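Local atomic coordinates of uracil-DNA glycosylase (Nitratifractor salsuginis, PDB entry 5X3G), a protein that belongs to the uracil-DNA glycosylase family and has an alpha/beta fold, with a central four-stranded parallel sheet surrounded by helices. Residues L43-A48 and L172-E177; Q15-L20 and R58-F63; F119-L124 and E138-L143. One frame throughout, in Å; residues are numbered along the deposited sequence.

Interaction 1: residues L43-A48 and L172-E177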
ATOM      1  N   LEU A  43      12.876   6.677  17.340  1.00 43.33           N
ATOM      2  CA  LEU A  43      11.971   7.796  17.104  1.00 36.06           C
ATOM      3  C   LEU A  43      12.736   9.105  16.951  1.00 42.67           C
ATOM      4  O   LEU A  43      12.357   9.958  16.140  1.00 40.39           O
ATOM      5  CB  LEU A  43      10.952   7.899  18.238  1.00 36.58           C
ATOM      6  CG  LEU A  43       9.767   6.938  18.150  1.00 35.63           C
ATOM      7  CD1 LEU A  43       8.877   7.059  19.376  1.00 35.23           C
ATOM      8  CD2 LEU A  43       8.975   7.212  16.885  1.00 34.90           C
ATOM      9  N   GLU A  44      13.809   9.288  17.724  1.00 43.66           N
ATOM     10  CA  GLU A  44      14.615  10.498  17.580  1.00 40.85           C
ATOM     11  C   GLU A  44      15.294  10.546  16.216  1.00 28.18           C
ATOM     12  O   GLU A  44      15.286  11.588  15.545  1.00 39.20           O
ATOM     13  CB  GLU A  44      15.651  10.575  18.702  1.00 38.24           C
ATOM     14  N   TRP A  45      15.885   9.426  15.789  1.00 36.62           N
ATOM     15  CA  TRP A  45      16.470   9.356  14.453  1.00 35.58           C
ATOM     16  C   TRP A  45      15.432   9.644  13.380  1.00 42.67           C
ATOM     17  O   TRP A  45      15.712  10.350  12.405  1.00 40.79           O
ATOM     18  CB  TRP A  45      17.091   7.981  14.220  1.00 41.53           C
ATOM     19  CG  TRP A  45      17.403   7.734  12.778  1.00 44.98           C
ATOM     20  CD1 TRP A  45      18.365   8.347  12.034  1.00 45.32           C
ATOM     21  CD2 TRP A  45      16.731   6.826  11.894  1.00 46.99           C
ATOM     22  NE1 TRP A  45      18.347   7.869  10.746  1.00 46.34           N
ATOM     23  CE2 TRP A  45      17.351   6.935  10.635  1.00 46.48           C
ATOM     24  CE3 TRP A  45      15.671   5.927  12.049  1.00 37.49           C
ATOM     25  CZ2 TRP A  45      16.948   6.182   9.537  1.00 37.95           C
ATOM     26  CZ3 TRP A  45      15.271   5.180  10.956  1.00 39.87           C
ATOM     27  CH2 TRP A  45      15.908   5.312   9.717  1.00 44.91           C
HETATM   28  N   MSE A  46      14.234   9.095  13.539  1.00 42.85           N
HETATM   29  CA  MSE A  46      13.143   9.309  12.600  1.00 43.51           C
HETATM   30  C   MSE A  46      12.745  10.778  12.534  1.00 45.37           C
HETATM   31  O   MSE A  46      12.407  11.299  11.470  1.00 36.51           O
HETATM   32  CB  MSE A  46      11.949   8.458  13.005  1.00 36.69           C
HETATM   33  CG  MSE A  46      11.217   7.805  11.870  1.00 40.39           C
HETATM   34 SE   MSE A  46       9.780   6.744  12.623  1.00 56.47          SE
HETATM   35  CE  MSE A  46       8.356   8.055  12.504  1.00 41.45           C
ATOM     36  N   ALA A  47      12.782  11.437  13.693  1.00 45.85           N
ATOM     37  CA  ALA A  47      12.482  12.862  13.744  1.00 43.87           C
ATOM     38  C   ALA A  47      13.578  13.676  13.069  1.00 38.71           C
ATOM     39  O   ALA A  47      13.310  14.740  12.499  1.00 47.14           O
ATOM     40  CB  ALA A  47      12.292  13.308  15.193  1.00 48.24           C
ATOM     41  N   ALA A  48      14.823  13.189  13.123  1.00 42.60           N
ATOM     42  CA  ALA A  48      15.921  13.891  12.465  1.00 52.95           C
ATOM     43  C   ALA A  48      15.688  14.020  10.963  1.00 52.29           C
ATOM     44  O   ALA A  48      16.138  14.992  10.347  1.00 48.42           O
ATOM     45  CB  ALA A  48      17.246  13.179  12.741  1.00 44.13           C
ATOM     46  N   LEU A 172       9.658   2.942   6.590  1.00 25.07           N
ATOM     47  CA  LEU A 172      10.812   3.651   6.058  1.00 27.18           C
ATOM     48  C   LEU A 172      11.849   2.655   5.561  1.00 24.81           C
ATOM     49  O   LEU A 172      11.871   1.491   5.964  1.00 31.60           O
ATOM     50  CB  LEU A 172      11.416   4.609   7.100  1.00 23.67           C
ATOM     51  CG  LEU A 172      11.978   4.084   8.427  1.00 32.63           C
ATOM     52  CD1 LEU A 172      13.358   3.454   8.271  1.00 31.58           C
ATOM     53  CD2 LEU A 172      12.010   5.209   9.452  1.00 28.56           C
ATOM     54  N   PHE A 173      12.723   3.149   4.685  1.00 29.41           N
ATOM     55  CA  PHE A 173      13.769   2.362   4.044  1.00 29.19           C
ATOM     56  C   PHE A 173      15.072   3.141   4.122  1.00 28.21           C
ATOM     57  O   PHE A 173      15.089   4.346   3.852  1.00 30.37           O
ATOM     58  CB  PHE A 173      13.403   2.070   2.581  1.00 32.97           C
ATOM     59  CG  PHE A 173      14.509   1.431   1.776  1.00 32.27           C
ATOM     60  CD1 PHE A 173      14.570   0.056   1.638  1.00 30.51           C
ATOM     61  CD2 PHE A 173      15.462   2.205   1.130  1.00 37.74           C
ATOM     62  CE1 PHE A 173      15.567  -0.538   0.893  1.00 31.09           C
ATOM     63  CE2 PHE A 173      16.467   1.618   0.384  1.00 33.91           C
ATOM     64  CZ  PHE A 173      16.516   0.244   0.265  1.00 31.77           C
ATOM     65  N   THR A 174      16.159   2.460   4.482  1.00 30.46           N
ATOM     66  CA  THR A 174      17.489   3.060   4.479  1.00 35.60           C
ATOM     67  C   THR A 174      18.396   2.409   3.444  1.00 36.86           C
ATOM     68  O   THR A 174      18.956   3.094   2.582  1.00 43.38           O
ATOM     69  CB  THR A 174      18.122   2.974   5.876  1.00 34.50           C
ATOM     70  OG1 THR A 174      18.151   1.610   6.314  1.00 39.54           O
ATOM     71  CG2 THR A 174      17.330   3.802   6.872  1.00 27.69           C
ATOM     72  N   SER A 175      18.559   1.089   3.508  1.00 36.66           N
ATOM     73  CA  SER A 175      19.288   0.348   2.491  1.00 40.72           C
ATOM     74  C   SER A 175      18.700  -1.051   2.409  1.00 38.49           C
ATOM     75  O   SER A 175      17.992  -1.500   3.315  1.00 40.27           O
ATOM     76  CB  SER A 175      20.790   0.287   2.793  1.00 40.25           C
ATOM     77  OG  SER A 175      21.043  -0.441   3.981  1.00 41.73           O
ATOM     78  N   LYS A 176      18.995  -1.733   1.299  1.00 47.48           N
ATOM     79  CA  LYS A 176      18.560  -3.115   1.128  1.00 39.47           C
ATOM     80  C   LYS A 176      18.987  -3.979   2.303  1.00 45.35           C
ATOM     81  O   LYS A 176      18.271  -4.909   2.692  1.00 40.77           O
ATOM     82  CB  LYS A 176      19.148  -3.698  -0.159  1.00 41.76           C
ATOM     83  CG  LYS A 176      19.250  -2.724  -1.316  1.00 49.83           C
ATOM     84  CD  LYS A 176      17.990  -2.723  -2.153  1.00 48.55           C
ATOM     85  CE  LYS A 176      18.253  -2.109  -3.514  1.00 49.23           C
ATOM     86  NZ  LYS A 176      17.171  -2.440  -4.476  1.00 45.60           N
ATOM     87  N   GLU A 177      20.146  -3.673   2.885  1.00 53.33           N
ATOM     88  CA  GLU A 177      20.722  -4.519   3.920  1.00 53.88           C
ATOM     89  C   GLU A 177      19.941  -4.410   5.223  1.00 52.20           C
ATOM     90  O   GLU A 177      19.739  -5.411   5.920  1.00 59.15           O
ATOM     91  CB  GLU A 177      22.185  -4.137   4.146  1.00 50.90           C
ATOM     92  CG  GLU A 177      23.114  -4.233   2.924  1.00 54.44           C
ATOM     93  CD  GLU A 177      22.756  -3.276   1.800  1.00 50.46           C
ATOM     94  OE1 GLU A 177      23.065  -2.072   1.918  1.00 54.11           O
ATOM     95  OE2 GLU A 177      22.175  -3.733   0.793  1.00 51.99           O
TER
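W45 and L172 meet from opposite directions, the six-membered end of the indole running edge-on into the branched tip of the leucine. The ring carbon CH2 of W45 lies 3.5 Å from L172 CD1, which sits in the plane of the indole, while CZ3 of W45 is 3.6 Å from L172 CD2. The same CD2 reaches back to the helix, 3.6 Å from CG of selenomethionine M46, so the two methyls of one leucine span neighbouring residues of helix 40-48. W45 holds CG anti to its own nitrogen (chi1 166°), which carries the indole off the helix toward the loop. The inner part of the contact is the buried pair M46 and L172, and W186 of helix 179-196 also touches both.

The outer part is the partly exposed pair W45 and T174. Distances there are no longer, with T174 CG2 3.5 Å from W45 CH2 at the ring edge, but T174 offers a single methyl where L172 offers two. Its hydroxyl takes no part in the apolar contact: OG1 is hydrogen-bonded to E178 OE1 and H182 NE2, which fix the rotation of the side chain and thus the place of the methyl. Y42 of the same helix and Y52 just after it each meet the indole edge-to-face. The chemistry across 43-48 and 172-177 is therefore dispersion between carbon groups, while the hydrogen bonds of T174 and of M46 O (to Y52 OH) run to residues outside the two segments.

Interaction 2: residues Q15-L20 and R58-F63; sequences QELLRL and RLLAAF
One methyl of L60, CD1, receives two successive leucines of helix 11-20. L17 crosses L60 at about a right angle: L60 CD1 is 4.0 Å from the branch carbon CG of L17 and 4.1 Å from L17 CD2, so it lies along the CG-CD2 arm of the fork, while the other methyl, L17 CD1, turns to L59 in a looser contact, 4.4 Å from L59 CD1. L18 approaches the shared methyl obliquely with its own tip, L18 CD1 standing 3.9 Å from L60 CD1, although its first bond does not aim at the partner segment. L17 keeps CG anti to the backbone nitrogen (chi1 175°), which swings the fork toward the turn.

On the other side the two leucines are presented by a type I beta turn from R58 to A61, closed by the bond from A61 N to R58 O and followed by the 3-10 segment 61-63. A polar clasp supplements the carbon packing: the side-chain amide of N21 is hydrogen-bonded to L17 O through ND2 and to L60 N through OD1, joining helix end and turn. All four leucines are buried. Helix 28-35 flanks the site through L32 and L35 on L18, helix 40-48 adds M46 on L17 and L59, and beyond the turn A62 and F63 lean on L165 of strand 164-168, tying this helical corner to the sheet.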
ATOM      1  N   GLN A  15       2.351  13.947  17.374  1.00 26.51           N
ATOM      2  CA  GLN A  15       1.235  14.730  16.855  1.00 35.57           C
ATOM      3  C   GLN A  15       1.705  15.663  15.744  1.00 37.02           C
ATOM      4  O   GLN A  15       1.012  15.841  14.729  1.00 36.95           O
ATOM      5  CB  GLN A  15       0.566  15.509  17.990  1.00 33.42           C
ATOM      6  CG  GLN A  15      -0.080  14.612  19.043  1.00 35.04           C
ATOM      7  CD  GLN A  15      -0.521  15.374  20.278  1.00 47.25           C
ATOM      8  OE1 GLN A  15       0.183  16.260  20.760  1.00 38.17           O
ATOM      9  NE2 GLN A  15      -1.690  15.022  20.803  1.00 44.92           N
ATOM     10  N   GLU A  16       2.898  16.247  15.904  1.00 32.45           N
ATOM     11  CA  GLU A  16       3.480  17.032  14.821  1.00 36.05           C
ATOM     12  C   GLU A  16       3.685  16.185  13.570  1.00 32.03           C
ATOM     13  O   GLU A  16       3.367  16.623  12.462  1.00 29.25           O
ATOM     14  CB  GLU A  16       4.806  17.652  15.257  1.00 42.04           C
ATOM     15  CG  GLU A  16       5.451  18.493  14.166  1.00 46.04           C
ATOM     16  CD  GLU A  16       6.868  18.915  14.494  1.00 52.39           C
ATOM     17  OE1 GLU A  16       7.349  19.887  13.875  1.00 54.80           O
ATOM     18  OE2 GLU A  16       7.499  18.278  15.362  1.00 50.73           O
ATOM     19  N   LEU A  17       4.222  14.973  13.730  1.00 27.24           N
ATOM     20  CA  LEU A  17       4.453  14.102  12.581  1.00 34.39           C
ATOM     21  C   LEU A  17       3.149  13.783  11.863  1.00 28.16           C
ATOM     22  O   LEU A  17       3.104  13.747  10.627  1.00 24.64           O
ATOM     23  CB  LEU A  17       5.142  12.815  13.030  1.00 22.32           C
ATOM     24  CG  LEU A  17       5.359  11.748  11.955  1.00 31.57           C
ATOM     25  CD1 LEU A  17       6.351  12.217  10.901  1.00 31.95           C
ATOM     26  CD2 LEU A  17       5.805  10.443  12.584  1.00 33.85           C
ATOM     27  N   LEU A  18       2.078  13.549  12.622  1.00 23.70           N
ATOM     28  CA  LEU A  18       0.778  13.302  12.008  1.00 30.41           C
ATOM     29  C   LEU A  18       0.300  14.521  11.229  1.00 32.13           C
ATOM     30  O   LEU A  18      -0.201  14.393  10.106  1.00 30.46           O
ATOM     31  CB  LEU A  18      -0.245  12.910  13.073  1.00 30.29           C
ATOM     32  CG  LEU A  18      -0.492  11.412  13.278  1.00 28.17           C
ATOM     33  CD1 LEU A  18       0.664  10.755  14.018  1.00 24.08           C
ATOM     34  CD2 LEU A  18      -1.805  11.204  14.015  1.00 27.09           C
ATOM     35  N   ARG A  19       0.450  15.715  11.809  1.00 32.72           N
ATOM     36  CA  ARG A  19       0.008  16.918  11.104  1.00 32.88           C
ATOM     37  C   ARG A  19       0.831  17.162   9.843  1.00 28.57           C
ATOM     38  O   ARG A  19       0.289  17.574   8.811  1.00 31.53           O
ATOM     39  CB  ARG A  19       0.077  18.132  12.029  1.00 27.57           C
ATOM     40  CG  ARG A  19      -1.048  18.211  13.042  1.00 32.23           C
ATOM     41  CD  ARG A  19      -1.059  19.571  13.709  1.00 28.10           C
ATOM     42  NE  ARG A  19       0.280  19.969  14.143  1.00 31.21           N
ATOM     43  CZ  ARG A  19       0.767  19.749  15.360  1.00 40.87           C
ATOM     44  NH1 ARG A  19       0.028  19.133  16.272  1.00 28.05           N
ATOM     45  NH2 ARG A  19       1.995  20.145  15.665  1.00 26.33           N
ATOM     46  N   LEU A  20       2.142  16.918   9.910  1.00 33.37           N
ATOM     47  CA  LEU A  20       3.006  17.112   8.752  1.00 31.61           C
ATOM     48  C   LEU A  20       2.625  16.176   7.614  1.00 31.15           C
ATOM     49  O   LEU A  20       2.685  16.555   6.437  1.00 28.68           O
ATOM     50  CB  LEU A  20       4.466  16.900   9.152  1.00 21.82           C
ATOM     51  CG  LEU A  20       5.508  17.073   8.046  1.00 51.01           C
ATOM     52  CD1 LEU A  20       5.500  18.493   7.513  1.00 45.49           C
ATOM     53  CD2 LEU A  20       6.894  16.678   8.528  1.00 50.76           C
ATOM     54  N   ARG A  58       5.987  12.024   4.521  1.00 30.30           N
ATOM     55  CA  ARG A  58       5.254  11.010   3.774  1.00 31.01           C
ATOM     56  C   ARG A  58       5.178   9.669   4.487  1.00 26.53           C
ATOM     57  O   ARG A  58       4.543   8.747   3.962  1.00 29.04           O
ATOM     58  CB  ARG A  58       5.888  10.797   2.394  1.00 27.95           C
ATOM     59  CG  ARG A  58       5.188  11.502   1.257  1.00 32.54           C
ATOM     60  CD  ARG A  58       6.197  12.242   0.410  1.00 43.32           C
ATOM     61  NE  ARG A  58       5.614  12.742  -0.827  1.00 41.76           N
ATOM     62  CZ  ARG A  58       6.105  13.762  -1.521  1.00 54.30           C
ATOM     63  NH1 ARG A  58       7.180  14.405  -1.085  1.00 69.07           N
ATOM     64  NH2 ARG A  58       5.515  14.145  -2.645  1.00 49.79           N
ATOM     65  N   LEU A  59       5.809   9.532   5.658  1.00 24.81           N
ATOM     66  CA  LEU A  59       5.865   8.242   6.341  1.00 31.76           C
ATOM     67  C   LEU A  59       4.475   7.657   6.556  1.00 32.27           C
ATOM     68  O   LEU A  59       4.293   6.433   6.514  1.00 25.27           O
ATOM     69  CB  LEU A  59       6.589   8.395   7.679  1.00 28.12           C
ATOM     70  CG  LEU A  59       8.098   8.636   7.613  1.00 30.42           C
ATOM     71  CD1 LEU A  59       8.655   8.979   8.988  1.00 31.31           C
ATOM     72  CD2 LEU A  59       8.808   7.419   7.033  1.00 28.16           C
ATOM     73  N   LEU A  60       3.478   8.518   6.772  1.00 24.90           N
ATOM     74  CA  LEU A  60       2.119   8.106   7.100  1.00 27.16           C
ATOM     75  C   LEU A  60       1.121   8.500   6.016  1.00 19.38           C
ATOM     76  O   LEU A  60      -0.062   8.700   6.301  1.00 21.27           O
ATOM     77  CB  LEU A  60       1.700   8.708   8.438  1.00 27.73           C
ATOM     78  CG  LEU A  60       2.613   8.438   9.631  1.00 24.67           C
ATOM     79  CD1 LEU A  60       2.295   9.404  10.755  1.00 23.11           C
ATOM     80  CD2 LEU A  60       2.460   7.001  10.100  1.00 23.32           C
ATOM     81  N   ALA A  61       1.586   8.611   4.768  1.00 17.56           N
ATOM     82  CA  ALA A  61       0.712   9.056   3.685  1.00 25.07           C
ATOM     83  C   ALA A  61      -0.485   8.131   3.494  1.00 23.88           C
ATOM     84  O   ALA A  61      -1.533   8.566   2.999  1.00 24.13           O
ATOM     85  CB  ALA A  61       1.502   9.165   2.382  1.00 22.16           C
ATOM     86  N   ALA A  62      -0.351   6.859   3.881  1.00 25.24           N
ATOM     87  CA  ALA A  62      -1.466   5.927   3.777  1.00 19.58           C
ATOM     88  C   ALA A  62      -2.626   6.297   4.696  1.00 19.60           C
ATOM     89  O   ALA A  62      -3.753   5.844   4.468  1.00 24.17           O
ATOM     90  CB  ALA A  62      -0.990   4.509   4.081  1.00 20.47           C
ATOM     91  N   PHE A  63      -2.378   7.109   5.723  1.00 22.79           N
ATOM     92  CA  PHE A  63      -3.405   7.541   6.662  1.00 26.67           C
ATOM     93  C   PHE A  63      -3.908   8.953   6.387  1.00 25.76           C
ATOM     94  O   PHE A  63      -4.723   9.468   7.160  1.00 27.80           O
ATOM     95  CB  PHE A  63      -2.869   7.472   8.102  1.00 24.62           C
ATOM     96  CG  PHE A  63      -2.339   6.117   8.501  1.00 21.21           C
ATOM     97  CD1 PHE A  63      -3.128   5.231   9.218  1.00 22.46           C
ATOM     98  CD2 PHE A  63      -1.044   5.739   8.180  1.00 24.22           C
ATOM     99  CE1 PHE A  63      -2.641   3.988   9.596  1.00 22.11           C
ATOM    100  CE2 PHE A  63      -0.552   4.498   8.553  1.00 22.41           C
ATOM    101  CZ  PHE A  63      -1.351   3.624   9.261  1.00 20.97           C
TER

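Interaction 3: residues F119-L124 and E138-L143; sequences FIKMAL and EAIAAL
No flat group lies between I140 and its partners K121 and L124; the one ring of the two segments, F119, belongs to the far side of its helix. One face of F119 is occupied by the methyl CE of selenomethionine M122, 3.4 Å above the plane and displaced toward the rim, and F92 and F246 each meet the ring edge-to-face. Helix 114-126 thus has an aromatic side and, turned toward helix 137-141, an aliphatic one.

On that aliphatic side I140 reaches across between K121 and L124. Its CD1 lies 4.1 Å from K121 CG and 4.2 Å from L124 CD1, fitting against residues one helical turn apart. Both approaches are crossings at about a right angle. The ethyl arm of I140 is fully stretched (chi2 -180°), which carries CD1 out to the other helix. The extended alkyl chain of K121 passes I140 CD1, with CG and CE of the lysine as the near carbons, and carries the amine on beyond it. L106 of strand 105-106 touches both K121 and I140, while L130 of the connecting loop packs on L124 and L143.

The end of the short helix is tied from outside: K145 NZ is hydrogen-bonded to I140 O and L143 O, where its positive charge would probably suit the helix end. The whole is plain helix-against-helix packing of two successive helices linked by a loop, a peripheral element of the alpha/beta fold.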
ATOM      1  N   PHE A 119      -0.812  -6.302 -12.068  1.00 25.47           N
ATOM      2  CA  PHE A 119      -2.034  -5.932 -11.362  1.00 19.06           C
ATOM      3  C   PHE A 119      -2.960  -5.122 -12.257  1.00 23.37           C
ATOM      4  O   PHE A 119      -4.181  -5.304 -12.225  1.00 21.30           O
ATOM      5  CB  PHE A 119      -1.702  -5.142 -10.093  1.00 25.57           C
ATOM      6  CG  PHE A 119      -2.913  -4.777  -9.274  1.00 24.75           C
ATOM      7  CD1 PHE A 119      -3.365  -5.625  -8.280  1.00 25.16           C
ATOM      8  CD2 PHE A 119      -3.597  -3.590  -9.490  1.00 17.91           C
ATOM      9  CE1 PHE A 119      -4.479  -5.303  -7.523  1.00 20.65           C
ATOM     10  CE2 PHE A 119      -4.711  -3.265  -8.734  1.00 24.04           C
ATOM     11  CZ  PHE A 119      -5.150  -4.123  -7.750  1.00 27.19           C
ATOM     12  N   ILE A 120      -2.394  -4.220 -13.059  1.00 25.13           N
ATOM     13  CA  ILE A 120      -3.210  -3.390 -13.937  1.00 19.99           C
ATOM     14  C   ILE A 120      -3.806  -4.224 -15.063  1.00 28.42           C
ATOM     15  O   ILE A 120      -4.982  -4.061 -15.417  1.00 21.91           O
ATOM     16  CB  ILE A 120      -2.380  -2.211 -14.476  1.00 20.00           C
ATOM     17  CG1 ILE A 120      -2.076  -1.212 -13.354  1.00 19.88           C
ATOM     18  CG2 ILE A 120      -3.106  -1.537 -15.629  1.00 15.72           C
ATOM     19  CD1 ILE A 120      -1.075  -0.151 -13.748  1.00 25.94           C
ATOM     20  N   LYS A 121      -3.015  -5.134 -15.642  1.00 22.03           N
ATOM     21  CA  LYS A 121      -3.587  -6.065 -16.612  1.00 27.24           C
ATOM     22  C   LYS A 121      -4.702  -6.899 -15.985  1.00 26.26           C
ATOM     23  O   LYS A 121      -5.747  -7.122 -16.610  1.00 31.30           O
ATOM     24  CB  LYS A 121      -2.499  -6.971 -17.185  1.00 22.73           C
ATOM     25  CG  LYS A 121      -1.526  -6.274 -18.114  1.00 24.02           C
ATOM     26  CD  LYS A 121      -0.496  -7.258 -18.640  1.00 34.41           C
ATOM     27  CE  LYS A 121       0.557  -6.565 -19.478  1.00 26.98           C
ATOM     28  NZ  LYS A 121       1.540  -7.548 -20.016  1.00 31.55           N
HETATM   29  N   MSE A 122      -4.492  -7.375 -14.759  1.00 29.35           N
HETATM   30  CA  MSE A 122      -5.489  -8.145 -14.009  1.00 23.78           C
HETATM   31  C   MSE A 122      -6.783  -7.349 -13.877  1.00 26.52           C
HETATM   32  O   MSE A 122      -7.866  -7.883 -14.101  1.00 27.40           O
HETATM   33  CB  MSE A 122      -4.946  -8.529 -12.615  1.00 25.45           C
HETATM   34  CG  MSE A 122      -5.904  -9.342 -11.713  1.00 29.02           C
HETATM   35 SE   MSE A 122      -7.372  -8.312 -10.908  1.00 33.81          SE
HETATM   36  CE  MSE A 122      -6.338  -7.124  -9.760  1.00 24.36           C
ATOM     37  N   ALA A 123      -6.663  -6.071 -13.507  1.00 23.36           N
ATOM     38  CA  ALA A 123      -7.850  -5.241 -13.347  1.00 20.16           C
ATOM     39  C   ALA A 123      -8.550  -5.014 -14.681  1.00 26.26           C
ATOM     40  O   ALA A 123      -9.785  -5.000 -14.746  1.00 21.19           O
ATOM     41  CB  ALA A 123      -7.477  -3.912 -12.696  1.00 23.78           C
ATOM     42  N   LEU A 124      -7.778  -4.842 -15.760  1.00 20.94           N
ATOM     43  CA  LEU A 124      -8.380  -4.716 -17.082  1.00 30.90           C
ATOM     44  C   LEU A 124      -9.133  -5.979 -17.480  1.00 30.20           C
ATOM     45  O   LEU A 124     -10.153  -5.899 -18.172  1.00 30.92           O
ATOM     46  CB  LEU A 124      -7.308  -4.390 -18.120  1.00 27.59           C
ATOM     47  CG  LEU A 124      -6.721  -2.980 -18.079  1.00 21.70           C
ATOM     48  CD1 LEU A 124      -5.570  -2.858 -19.069  1.00 22.17           C
ATOM     49  CD2 LEU A 124      -7.811  -1.937 -18.359  1.00 21.24           C
ATOM     50  N   GLU A 138      -0.702  -4.604 -27.637  1.00 38.61           N
ATOM     51  CA  GLU A 138      -1.548  -4.271 -28.780  1.00 40.68           C
ATOM     52  C   GLU A 138      -3.018  -4.246 -28.380  1.00 34.49           C
ATOM     53  O   GLU A 138      -3.747  -3.294 -28.693  1.00 37.40           O
ATOM     54  CB  GLU A 138      -1.315  -5.270 -29.913  1.00 35.31           C
ATOM     55  N   ALA A 139      -3.472  -5.294 -27.687  1.00 35.17           N
ATOM     56  CA  ALA A 139      -4.836  -5.310 -27.175  1.00 37.27           C
ATOM     57  C   ALA A 139      -5.091  -4.124 -26.257  1.00 40.35           C
ATOM     58  O   ALA A 139      -6.155  -3.500 -26.321  1.00 42.38           O
ATOM     59  CB  ALA A 139      -5.107  -6.625 -26.443  1.00 38.64           C
ATOM     60  N   ILE A 140      -4.118  -3.785 -25.409  1.00 39.21           N
ATOM     61  CA  ILE A 140      -4.294  -2.670 -24.483  1.00 34.46           C
ATOM     62  C   ILE A 140      -4.371  -1.351 -25.239  1.00 38.29           C
ATOM     63  O   ILE A 140      -5.200  -0.489 -24.925  1.00 28.71           O
ATOM     64  CB  ILE A 140      -3.167  -2.666 -23.433  1.00 38.61           C
ATOM     65  CG1 ILE A 140      -3.334  -3.850 -22.475  1.00 33.15           C
ATOM     66  CG2 ILE A 140      -3.136  -1.350 -22.664  1.00 33.70           C
ATOM     67  CD1 ILE A 140      -2.275  -3.924 -21.396  1.00 30.49           C
ATOM     68  N   ALA A 141      -3.519  -1.173 -26.251  1.00 37.67           N
ATOM     69  CA  ALA A 141      -3.574   0.046 -27.051  1.00 41.96           C
ATOM     70  C   ALA A 141      -4.911   0.172 -27.769  1.00 34.34           C
ATOM     71  O   ALA A 141      -5.452   1.277 -27.903  1.00 35.15           O
ATOM     72  CB  ALA A 141      -2.419   0.070 -28.053  1.00 40.71           C
ATOM     73  N   ALA A 142      -5.469  -0.952 -28.221  1.00 42.02           N
ATOM     74  CA  ALA A 142      -6.767  -0.924 -28.882  1.00 35.57           C
ATOM     75  C   ALA A 142      -7.914  -0.567 -27.942  1.00 39.55           C
ATOM     76  O   ALA A 142      -9.020  -0.300 -28.425  1.00 35.69           O
ATOM     77  CB  ALA A 142      -7.045  -2.276 -29.542  1.00 39.80           C
ATOM     78  N   LEU A 143      -7.687  -0.550 -26.629  1.00 42.56           N
ATOM     79  CA  LEU A 143      -8.766  -0.266 -25.689  1.00 32.06           C
ATOM     80  C   LEU A 143      -9.215   1.188 -25.746  1.00 38.79           C
ATOM     81  O   LEU A 143      -8.397   2.110 -25.822  1.00 35.39           O
ATOM     82  CB  LEU A 143      -8.350  -0.613 -24.260  1.00 31.24           C
ATOM     83  CG  LEU A 143      -8.934  -1.894 -23.665  1.00 37.46           C
ATOM     84  CD1 LEU A 143     -10.445  -1.759 -23.594  1.00 42.65           C
ATOM     85  CD2 LEU A 143      -8.566  -3.108 -24.468  1.00 40.51           C
TER

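Interactions 1 and 2 form one continuous apolar patch, their centres 15 Å apart. The methyl of M46 joins them: its CE is 3.5 Å from L17 CD2 and 3.6 Å from L59 CD1, while L172 CB lies 3.8 Å from L59 CD2. Because their segments alternate along the chain, the N-terminal helices, the 58-63 turn and the 172-177 loop are interlocked. Interaction 3 stands apart, on the opposite side of the chain's centre, its own centre 37 Å from that of interaction 1 and 34 Å from that of interaction 2. Nearest atoms are about 20 Å and about 15 Å away respectively, so it has no direct contact with either.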